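Local coordinates for pancreatic lipase related protein 2 (Equus caballus, PDB 1W52) that probably hydrolyses galactolipids and triacylglycerols, releasing fatty acids, as a secreted lipase of the alpha/beta hydrolase superfamily, at residues N44-S49 / S63-S68; T72-H77 / N102-D107; C92-Q97 / S275-D280; R38-T43 / Y50-A55. All blocks are in the same frame, centred on the assembly; numbering follows the deposited sequence.

Contact 1. Residues N44-S49 / S63-S68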
# COMPACT_ATOMS: atom_id res chain seq x y z
N ASN A 44 15.38 -16.97 9.32
CA ASN A 44 14.83 -17.06 10.67
C ASN A 44 15.95 -17.47 11.60
O ASN A 44 15.91 -17.20 12.79
CB ASN A 44 13.68 -18.04 10.78
CG ASN A 44 12.68 -17.84 9.72
OD1 ASN A 44 12.93 -18.18 8.57
ND2 ASN A 44 11.53 -17.31 10.07
N LYS A 45 16.97 -18.10 11.02
CA LYS A 45 18.16 -18.53 11.74
C LYS A 45 18.89 -17.30 12.28
O LYS A 45 19.17 -17.23 13.49
CB LYS A 45 19.04 -19.38 10.81
CG LYS A 45 18.30 -20.64 10.22
CD LYS A 45 19.10 -21.39 9.12
CE LYS A 45 18.50 -22.79 8.79
NZ LYS A 45 18.85 -23.33 7.41
N ASN A 46 19.15 -16.32 11.40
CA ASN A 46 19.76 -15.01 11.76
C ASN A 46 18.89 -13.78 11.48
O ASN A 46 19.07 -13.11 10.46
CB ASN A 46 21.09 -14.82 11.03
CG ASN A 46 20.94 -14.75 9.52
OD1 ASN A 46 20.62 -15.74 8.86
ND2 ASN A 46 21.20 -13.57 8.96
N PRO A 47 17.96 -13.48 12.38
CA PRO A 47 17.07 -12.31 12.23
C PRO A 47 17.61 -10.94 12.70
O PRO A 47 16.80 -10.05 12.94
CB PRO A 47 15.84 -12.72 13.06
CG PRO A 47 16.37 -13.69 14.10
CD PRO A 47 17.65 -14.27 13.58
N ASP A 48 18.93 -10.75 12.79
CA ASP A 48 19.46 -9.47 13.24
C ASP A 48 20.62 -8.98 12.40
O ASP A 48 20.56 -7.88 11.87
CB ASP A 48 19.90 -9.54 14.69
CG ASP A 48 18.81 -10.00 15.59
OD1 ASP A 48 17.78 -9.30 15.62
OD2 ASP A 48 18.89 -11.04 16.28
N SER A 49 21.69 -9.75 12.29
CA SER A 49 22.79 -9.35 11.43
C SER A 49 22.56 -10.08 10.14
O SER A 49 21.78 -11.00 10.10
CB SER A 49 24.12 -9.74 12.02
OG SER A 49 24.49 -11.01 11.53
N SER A 63 27.37 -21.49 1.83
CA SER A 63 27.85 -21.45 3.21
C SER A 63 27.01 -20.56 4.09
O SER A 63 27.33 -20.36 5.26
CB SER A 63 29.31 -21.01 3.28
OG SER A 63 29.54 -19.80 2.60
N SER A 64 25.92 -20.03 3.53
CA SER A 64 24.96 -19.16 4.25
C SER A 64 23.64 -19.85 4.60
O SER A 64 23.27 -20.89 4.01
CB SER A 64 24.63 -17.93 3.42
OG SER A 64 24.00 -18.30 2.20
N ASN A 65 22.90 -19.21 5.51
CA ASN A 65 21.67 -19.78 6.06
C ASN A 65 20.53 -19.83 5.07
O ASN A 65 19.45 -20.37 5.36
CB ASN A 65 21.24 -19.00 7.29
CG ASN A 65 22.24 -19.09 8.40
OD1 ASN A 65 23.43 -18.99 8.18
ND2 ASN A 65 21.76 -19.29 9.61
N PHE A 66 20.75 -19.28 3.89
CA PHE A 66 19.75 -19.36 2.85
C PHE A 66 19.21 -20.78 2.81
O PHE A 66 20.00 -21.70 2.84
CB PHE A 66 20.37 -18.98 1.51
CG PHE A 66 19.45 -19.17 0.32
CD1 PHE A 66 19.50 -20.32 -0.43
CD2 PHE A 66 18.57 -18.20 -0.05
CE1 PHE A 66 18.68 -20.48 -1.50
CE2 PHE A 66 17.75 -18.37 -1.14
CZ PHE A 66 17.80 -19.50 -1.86
N GLN A 67 17.89 -20.94 2.73
CA GLN A 67 17.21 -22.24 2.73
C GLN A 67 16.46 -22.45 1.42
O GLN A 67 15.40 -21.87 1.20
CB GLN A 67 16.26 -22.38 3.94
CG GLN A 67 15.62 -21.10 4.51
CD GLN A 67 15.47 -21.07 6.06
OE1 GLN A 67 16.40 -21.43 6.77
NE2 GLN A 67 14.32 -20.60 6.56
N SER A 68 17.00 -23.30 0.55
CA SER A 68 16.38 -23.55 -0.76
C SER A 68 14.97 -24.13 -0.65
O SER A 68 14.22 -24.14 -1.62
CB SER A 68 17.25 -24.48 -1.60
OG SER A 68 17.06 -25.82 -1.19

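Contact 2. Residues T72-H77 / N102-D107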
# COMPACT_ATOMS: atom_id res chain seq x y z
N THR A 72 11.59 -16.78 -0.99
CA THR A 72 12.58 -15.74 -0.76
C THR A 72 12.04 -14.34 -1.09
O THR A 72 11.59 -14.06 -2.21
CB THR A 72 13.79 -16.01 -1.58
OG1 THR A 72 14.33 -17.30 -1.22
CG2 THR A 72 14.89 -14.97 -1.32
N HIS A 73 12.07 -13.47 -0.09
CA HIS A 73 11.67 -12.07 -0.27
C HIS A 73 12.89 -11.17 -0.49
O HIS A 73 13.86 -11.21 0.24
CB HIS A 73 10.87 -11.60 0.93
CG HIS A 73 9.67 -12.46 1.19
ND1 HIS A 73 8.58 -12.48 0.36
CD2 HIS A 73 9.40 -13.33 2.19
CE1 HIS A 73 7.68 -13.33 0.83
NE2 HIS A 73 8.15 -13.85 1.94
N PHE A 74 12.81 -10.42 -1.58
CA PHE A 74 13.77 -9.38 -1.90
C PHE A 74 13.06 -8.05 -1.62
O PHE A 74 11.87 -7.88 -1.94
CB PHE A 74 14.08 -9.45 -3.38
CG PHE A 74 15.13 -10.49 -3.75
CD1 PHE A 74 14.81 -11.60 -4.58
CD2 PHE A 74 16.45 -10.34 -3.35
CE1 PHE A 74 15.77 -12.48 -4.97
CE2 PHE A 74 17.41 -11.25 -3.75
CZ PHE A 74 17.06 -12.31 -4.56
N VAL A 75 13.80 -7.13 -1.03
CA VAL A 75 13.28 -5.80 -0.73
C VAL A 75 14.22 -4.75 -1.27
O VAL A 75 15.28 -4.55 -0.75
CB VAL A 75 13.18 -5.65 0.75
CG1 VAL A 75 12.80 -4.25 1.11
CG2 VAL A 75 12.14 -6.63 1.28
N ILE A 76 13.83 -4.06 -2.32
CA ILE A 76 14.69 -3.06 -2.96
C ILE A 76 14.23 -1.59 -2.69
O ILE A 76 13.09 -1.21 -3.04
CB ILE A 76 14.66 -3.32 -4.47
CG1 ILE A 76 14.79 -4.83 -4.76
CG2 ILE A 76 15.76 -2.51 -5.16
CD1 ILE A 76 14.51 -5.22 -6.21
N HIS A 77 15.12 -0.77 -2.14
CA HIS A 77 14.84 0.66 -1.94
C HIS A 77 14.95 1.46 -3.24
O HIS A 77 15.30 0.93 -4.31
CB HIS A 77 15.79 1.26 -0.90
CG HIS A 77 17.18 1.46 -1.41
ND1 HIS A 77 18.29 1.17 -0.65
CD2 HIS A 77 17.65 1.87 -2.61
CE1 HIS A 77 19.39 1.43 -1.35
NE2 HIS A 77 19.02 1.85 -2.54
N ASN A 102 13.58 -16.86 3.61
CA ASN A 102 14.73 -16.06 3.24
C ASN A 102 14.29 -14.68 2.84
O ASN A 102 13.48 -14.51 1.91
CB ASN A 102 15.37 -16.67 1.99
CG ASN A 102 15.65 -18.12 2.14
OD1 ASN A 102 16.29 -18.52 3.12
ND2 ASN A 102 15.19 -18.94 1.17
N CYS A 103 14.84 -13.67 3.51
CA CYS A 103 14.57 -12.30 3.10
C CYS A 103 15.86 -11.54 2.84
O CYS A 103 16.67 -11.41 3.72
CB CYS A 103 13.69 -11.59 4.12
SG CYS A 103 13.13 -9.97 3.51
N ILE A 104 16.03 -11.07 1.61
CA ILE A 104 17.18 -10.24 1.24
C ILE A 104 16.79 -8.78 0.96
O ILE A 104 15.81 -8.49 0.26
CB ILE A 104 17.89 -10.78 -0.04
CG1 ILE A 104 18.18 -12.29 0.03
CG2 ILE A 104 19.17 -9.99 -0.30
CD1 ILE A 104 18.30 -12.92 -1.34
N SER A 105 17.61 -7.88 1.51
CA SER A 105 17.49 -6.45 1.35
C SER A 105 18.54 -6.08 0.34
O SER A 105 19.70 -6.41 0.52
CB SER A 105 17.74 -5.77 2.69
OG SER A 105 17.94 -4.37 2.53
N VAL A 106 18.13 -5.47 -0.76
CA VAL A 106 19.04 -5.10 -1.84
C VAL A 106 19.52 -3.66 -1.63
O VAL A 106 18.81 -2.71 -1.96
CB VAL A 106 18.35 -5.21 -3.20
CG1 VAL A 106 19.31 -4.75 -4.32
CG2 VAL A 106 17.86 -6.64 -3.44
N ASP A 107 20.71 -3.48 -1.05
CA ASP A 107 21.23 -2.15 -0.80
C ASP A 107 22.04 -1.64 -1.96
O ASP A 107 23.08 -2.19 -2.26
CB ASP A 107 22.12 -2.15 0.43
CG ASP A 107 22.84 -0.81 0.63
OD1 ASP A 107 23.75 -0.53 -0.13
OD2 ASP A 107 22.59 0.02 1.52

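Contact 3. Residues C92-Q97 / S275-D280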
# COMPACT_ATOMS: atom_id res chain seq x y z
N CYS A 92 12.41 -6.88 6.41
CA CYS A 92 12.82 -8.30 6.40
C CYS A 92 12.55 -8.98 7.74
O CYS A 92 11.81 -9.97 7.79
CB CYS A 92 14.29 -8.46 6.01
SG CYS A 92 14.51 -8.61 4.22
N LYS A 93 13.15 -8.47 8.81
CA LYS A 93 12.79 -8.83 10.17
C LYS A 93 11.28 -9.03 10.41
O LYS A 93 10.87 -10.07 10.90
CB LYS A 93 13.31 -7.76 11.15
CG LYS A 93 14.77 -7.98 11.66
CD LYS A 93 15.84 -7.19 10.89
CE LYS A 93 17.02 -6.79 11.79
NZ LYS A 93 18.20 -6.35 10.98
N LYS A 94 10.44 -8.06 10.08
CA LYS A 94 9.01 -8.27 10.34
C LYS A 94 8.52 -9.53 9.59
O LYS A 94 7.73 -10.32 10.14
CB LYS A 94 8.14 -7.06 9.95
CG LYS A 94 8.31 -5.78 10.78
CD LYS A 94 7.08 -4.78 10.64
CE LYS A 94 7.51 -3.30 10.48
NZ LYS A 94 8.64 -2.88 11.33
N ILE A 95 8.97 -9.71 8.35
CA ILE A 95 8.55 -10.87 7.55
C ILE A 95 8.89 -12.20 8.24
O ILE A 95 8.10 -13.11 8.26
CB ILE A 95 9.18 -10.83 6.13
CG1 ILE A 95 8.52 -9.75 5.29
CG2 ILE A 95 9.01 -12.16 5.42
CD1 ILE A 95 9.17 -9.59 3.91
N LEU A 96 10.07 -12.28 8.84
CA LEU A 96 10.53 -13.46 9.57
C LEU A 96 9.85 -13.70 10.92
O LEU A 96 10.00 -14.77 11.50
CB LEU A 96 12.04 -13.36 9.80
CG LEU A 96 12.85 -13.23 8.52
CD1 LEU A 96 14.30 -12.93 8.83
CD2 LEU A 96 12.73 -14.46 7.63
N GLN A 97 9.12 -12.74 11.46
CA GLN A 97 8.30 -13.06 12.64
C GLN A 97 7.02 -13.81 12.27
O GLN A 97 6.34 -14.30 13.17
CB GLN A 97 7.88 -11.82 13.43
CG GLN A 97 8.97 -10.84 13.77
CD GLN A 97 8.44 -9.56 14.38
OE1 GLN A 97 7.22 -9.40 14.56
NE2 GLN A 97 9.34 -8.63 14.67
N SER A 275 0.92 -4.30 7.10
CA SER A 275 0.17 -5.49 6.59
C SER A 275 0.89 -6.85 6.83
O SER A 275 0.26 -7.90 6.97
CB SER A 275 -0.11 -5.36 5.08
OG SER A 275 0.98 -5.83 4.34
N ILE A 276 2.22 -6.81 6.85
CA ILE A 276 2.97 -7.98 7.15
C ILE A 276 2.52 -8.57 8.46
O ILE A 276 2.29 -9.79 8.54
CB ILE A 276 4.41 -7.65 7.28
CG1 ILE A 276 5.03 -7.33 5.91
CG2 ILE A 276 5.14 -8.83 7.97
CD1 ILE A 276 6.49 -6.90 6.03
N LEU A 277 2.45 -7.73 9.51
CA LEU A 277 1.96 -8.17 10.84
C LEU A 277 0.48 -8.02 11.06
O LEU A 277 0.00 -8.45 12.08
CB LEU A 277 2.64 -7.42 11.95
CG LEU A 277 4.14 -7.40 11.80
CD1 LEU A 277 4.83 -7.14 13.11
CD2 LEU A 277 4.60 -8.71 11.31
N ASN A 278 -0.26 -7.45 10.13
CA ASN A 278 -1.64 -7.10 10.39
C ASN A 278 -2.49 -7.35 9.21
O ASN A 278 -3.28 -6.49 8.84
CB ASN A 278 -1.75 -5.62 10.73
CG ASN A 278 -1.07 -5.29 12.03
OD1 ASN A 278 -1.63 -5.56 13.09
ND2 ASN A 278 0.14 -4.71 11.97
N PRO A 279 -2.39 -8.54 8.67
CA PRO A 279 -3.00 -8.86 7.37
C PRO A 279 -4.42 -8.32 7.22
O PRO A 279 -4.78 -7.82 6.16
CB PRO A 279 -3.06 -10.38 7.38
CG PRO A 279 -2.60 -10.82 8.85
CD PRO A 279 -1.75 -9.70 9.32
N ASP A 280 -5.23 -8.43 8.27
CA ASP A 280 -6.66 -8.12 8.17
C ASP A 280 -6.88 -6.63 8.24
O ASP A 280 -8.01 -6.16 8.40
CB ASP A 280 -7.45 -8.80 9.31
CG ASP A 280 -7.36 -10.33 9.26
OD1 ASP A 280 -7.76 -10.94 8.21
OD2 ASP A 280 -6.88 -10.99 10.23

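Contact 4. Residues R38-T43 / Y50-A55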
# COMPACT_ATOMS: atom_id res chain seq x y z
N ARG A 38 24.46 -4.54 -3.06
CA ARG A 38 24.87 -5.43 -2.00
C ARG A 38 23.66 -6.17 -1.46
O ARG A 38 22.76 -5.56 -0.90
CB ARG A 38 25.53 -4.63 -0.87
CG ARG A 38 26.97 -4.18 -1.10
CD ARG A 38 27.74 -4.03 0.23
NE ARG A 38 26.84 -3.60 1.30
CZ ARG A 38 27.02 -3.82 2.61
NH1 ARG A 38 28.09 -4.46 3.07
NH2 ARG A 38 26.12 -3.38 3.47
N PHE A 39 23.66 -7.49 -1.63
CA PHE A 39 22.58 -8.37 -1.16
C PHE A 39 22.76 -8.79 0.29
O PHE A 39 23.75 -9.40 0.63
CB PHE A 39 22.57 -9.58 -2.04
CG PHE A 39 22.35 -9.25 -3.49
CD1 PHE A 39 21.12 -8.81 -3.90
CD2 PHE A 39 23.37 -9.40 -4.42
CE1 PHE A 39 20.90 -8.52 -5.21
CE2 PHE A 39 23.15 -9.13 -5.77
CZ PHE A 39 21.92 -8.67 -6.17
N LEU A 40 21.84 -8.44 1.17
CA LEU A 40 22.01 -8.71 2.60
C LEU A 40 20.98 -9.71 3.07
O LEU A 40 19.77 -9.47 2.93
CB LEU A 40 21.85 -7.47 3.43
CG LEU A 40 22.44 -6.22 2.82
CD1 LEU A 40 22.32 -5.14 3.82
CD2 LEU A 40 23.89 -6.41 2.42
N LEU A 41 21.46 -10.82 3.64
CA LEU A 41 20.61 -12.01 3.82
C LEU A 41 20.16 -12.22 5.26
O LEU A 41 20.95 -12.36 6.16
CB LEU A 41 21.28 -13.27 3.27
CG LEU A 41 20.40 -14.54 3.20
CD1 LEU A 41 18.93 -14.28 2.98
CD2 LEU A 41 20.83 -15.41 2.07
N TYR A 42 18.85 -12.22 5.42
CA TYR A 42 18.22 -12.44 6.68
C TYR A 42 17.36 -13.69 6.51
O TYR A 42 16.72 -13.88 5.48
CB TYR A 42 17.36 -11.24 7.04
CG TYR A 42 18.08 -9.95 7.40
CD1 TYR A 42 18.46 -9.70 8.71
CD2 TYR A 42 18.33 -8.93 6.44
CE1 TYR A 42 19.10 -8.49 9.07
CE2 TYR A 42 18.98 -7.71 6.79
CZ TYR A 42 19.35 -7.50 8.11
OH TYR A 42 19.99 -6.34 8.52
N THR A 43 17.39 -14.55 7.53
CA THR A 43 16.65 -15.82 7.59
C THR A 43 16.31 -16.05 9.05
O THR A 43 16.91 -15.44 9.93
CB THR A 43 17.50 -17.02 7.14
OG1 THR A 43 18.83 -16.90 7.68
CG2 THR A 43 17.68 -17.05 5.62
N TYR A 50 23.24 -9.69 9.09
CA TYR A 50 22.96 -10.25 7.78
C TYR A 50 24.15 -10.99 7.28
O TYR A 50 25.24 -10.90 7.82
CB TYR A 50 22.60 -9.14 6.77
CG TYR A 50 23.62 -8.03 6.71
CD1 TYR A 50 24.66 -8.05 5.79
CD2 TYR A 50 23.57 -6.97 7.62
CE1 TYR A 50 25.61 -7.03 5.76
CE2 TYR A 50 24.50 -5.96 7.60
CZ TYR A 50 25.52 -5.99 6.68
OH TYR A 50 26.43 -4.95 6.69
N GLN A 51 23.98 -11.67 6.18
CA GLN A 51 25.08 -12.37 5.62
C GLN A 51 25.33 -11.80 4.27
O GLN A 51 24.52 -11.95 3.37
CB GLN A 51 24.78 -13.87 5.57
CG GLN A 51 24.45 -14.49 6.97
CD GLN A 51 24.81 -15.97 7.07
OE1 GLN A 51 24.14 -16.81 6.49
NE2 GLN A 51 25.88 -16.27 7.81
N LEU A 52 26.46 -11.14 4.11
CA LEU A 52 26.78 -10.62 2.81
C LEU A 52 26.95 -11.80 1.88
O LEU A 52 27.85 -12.60 2.06
CB LEU A 52 28.03 -9.75 2.85
CG LEU A 52 28.30 -8.96 1.56
CD1 LEU A 52 27.06 -8.22 1.02
CD2 LEU A 52 29.46 -7.96 1.77
N ILE A 53 26.06 -11.92 0.92
CA ILE A 53 26.19 -12.93 -0.11
C ILE A 53 26.48 -12.27 -1.44
O ILE A 53 26.34 -11.05 -1.57
CB ILE A 53 24.89 -13.76 -0.20
CG1 ILE A 53 23.72 -12.91 -0.72
CG2 ILE A 53 24.54 -14.33 1.18
CD1 ILE A 53 22.43 -13.69 -0.95
N THR A 54 26.83 -13.07 -2.43
CA THR A 54 27.28 -12.56 -3.71
C THR A 54 27.04 -13.57 -4.78
O THR A 54 27.40 -14.71 -4.61
CB THR A 54 28.79 -12.39 -3.68
OG1 THR A 54 29.21 -11.68 -2.52
CG2 THR A 54 29.23 -11.55 -4.82
N ALA A 55 26.52 -13.15 -5.91
CA ALA A 55 26.25 -14.10 -6.99
C ALA A 55 27.56 -14.34 -7.74
O ALA A 55 27.64 -15.14 -8.70
CB ALA A 55 25.11 -13.58 -7.92

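Contact 1. Residues N44-S49 / S63-S68
Lys45 reaches across to Asn65 and Gln67 with its chain extended beyond CG, crossing both of them at a slant. Its methylene CD lies 3.7 Å from CB of Asn65, and at the far end NZ gives a weak hydrogen bond to OE1 of Gln67 at 3.2 Å. The Gln67 chain bends at chi2 (-143°), which sets the direction of CD. Its amide plane is nearly parallel to that of Asn44, 11° apart, although the two side chains run roughly perpendicular; OD1 of Asn44 and NE2 of Gln67 are 3.4 Å apart. The firmer partners of the Asn44 amide lie elsewhere, at Thr101 N for OD1 and Glu99 O for ND2. This is a surface contact between two connections of the lipase domain: the turn of the hairpin formed by strands 38-43 and 50-53, and the loop leading from helix 59-62 into strand 72-76. Asn46 serves both the contact and the turn. Its OD1 approaches CB of Asn65 at 3.7 Å, while ND2 donates within its amide plane to Ser49 O, a bond of 2.9 Å with an N-H...O angle of 161°, and also to Leu41 O. An alanine at Asn46 would probably leave the carbonyls of Ser49 and Leu41 without this shared donor and the turn less firmly held. The second loop has ties of its own, Asn65 N bonding to Gln51 OE1 and Gln67 N to Asn102 OD1.

Contact 2. Residues T72-H77 / N102-D107
His73 and Val75 exchange backbone hydrogen bonds with the neighbouring strand through Asn102, Ile104 and Val106, in parallel pairing. His73 N donates to Asn102 O at 2.7 Å, and Val106 N closes the series on Val75 O at 3.0 Å; between them the carbonyl of His73 accepts from Ile104 N and that of Ile104 from Val75 N. The strands run 15° from parallel, as the two strands of a beta-alpha-beta unit whose connecting helix is 87-96.

Apolar packing differs on the two faces. On one, Phe74 lies alongside Ile104 and Ile76 alongside Val106, each pair pointing the same way; CG2 of Val106 is 3.8 Å from CG1 of Ile76 and 4.0 Å from CD2 of Phe74. On the other, SG of Cys103, disulfide-bonded to Cys92 of the helix, sits 3.8 Å from CB of His73 and 4.1 Å from CG2 of Val75.

At the strand starts, Thr72, His73 and Asn102 bring polar side chains together. Asn102 ND2 donates close to its amide plane to Thr72 OG1 at 3.0 Å, while its OD1 accepts from Gln67 N; the hydroxyl is also hydrogen-bonded to Tyr143 OH, and the His73 imidazole to His149 and Glu99. Beyond the strand end, Val106 O lies over one face of the His77 ring, toward its rim. His77 stacks with Trp108; the His77 side chain is about 8 Å from that of Ser154, the predicted nucleophile.

Every touching residue is buried, so the polar groups of Thr72, His73 and Asn102 probably rely on the protein partners named, while main-chain bonds and apolar side chains packed side by side hold this inner part of the sheet together.

Contact 3. Residues C92-Q97 / S275-D280
Ile276 and Leu277 press two branched side chains against the last turn of the opposing helix, where Lys94 takes the largest share of their contact. Ile276 divides its branches: CG2 rests near the backbone of Lys94, 3.7 Å from its O and 4.0 Å from its CB, whereas CD1 meets CG1 of Ile95 at 3.6 Å, the two isoleucine side chains crossing at about a right angle. Leu277 forks in a similar way, with CD2 near Lys94 O at 3.7 Å and CD1 between Lys94 CD, at 4.1 Å, and Gln97 OE1. The elements that meet here are the C-terminal parts of helix 87-96 and of helix 257-277, the latter carrying His265 of the predicted charge relay; both belong to the helical layers of the alpha/beta hydrolase fold. Replacing Leu277 by an alanine would probably open a gap beside the aliphatic stem of Lys94 and leave Gln97 without its apolar neighbour. Lys94 lends this interface only carbon atoms and its backbone: its chain crosses Leu277 nearly perpendicularly, then bends at chi3 and chi4 (-41°), and NZ forms a salt bridge with Asp90 in its own helix. Beyond the two segments, Ile95 also touches His311 and Leu277 touches Val98.

Contact 4. Residues R38-T43 / Y50-A55
Leu41 and Ile53 pack tightly on one face of this contact, CD2 of Leu41 lying 3.8 Å from CD1 of Ile53 while CG1 of Ile53 comes equally near CB of Phe39. This buried face continues into the protein: Leu41 packs on Phe66, and Phe39 on Leu133 of helix 116-141. Between the faces runs the backbone pairing of an antiparallel beta hairpin, whose second strand is outermost in the central sheet. Leu41 and Gln51 are its hydrogen-bonded pair; Gln51 N donates in the carbonyl plane to a lone pair of Leu41 O at 3.1 Å, whereas the bond from Ile53 N to Phe39 O is weak. The other face is well packed too. Here Tyr50 CG stands between the backbone N and carbonyl carbon (chi1 52°), and the ring runs alongside Leu40, whose CD1 sits over its centre in a CH-pi contact, 4.1 Å from the centroid. Tyr50 CB in turn lies over one face of the Tyr42 ring. The looser, solvent side is at Arg38 and Leu52. The Arg38 guanidinium stands nearly perpendicular to the Tyr50 ring, NH2 3.6 Å from OH; Glu84 makes a salt bridge to Arg38 and a weak hydrogen bond to that hydroxyl. Leu52, exposed, leans its CD1 on CD2 of Leu40 at 3.9 Å.

How the contacts relate
The four contacts build one flank of the lipase domain from its edge inward. Contact 4 pairs the first two strands of the central sheet, 50-53 and 38-43; contact 2 pairs the next two, 102-107 and 72-76, and their centres are about 9 Å apart. Contact 1, also about 9 Å from contact 4, ties the hairpin turn to the loop that leads into strand 72-76. Along the chain, contacts 1 and 4 alternate their segments near the N-terminal end; contacts 2 and 3 follow, their segments likewise alternating. Contact 3 spans nearly 180 residues, joining the crossover helix of contact 2, linked to it by the Cys92–Cys103 disulfide, to helix 257-277, so parts far apart in sequence meet on one side of the domain.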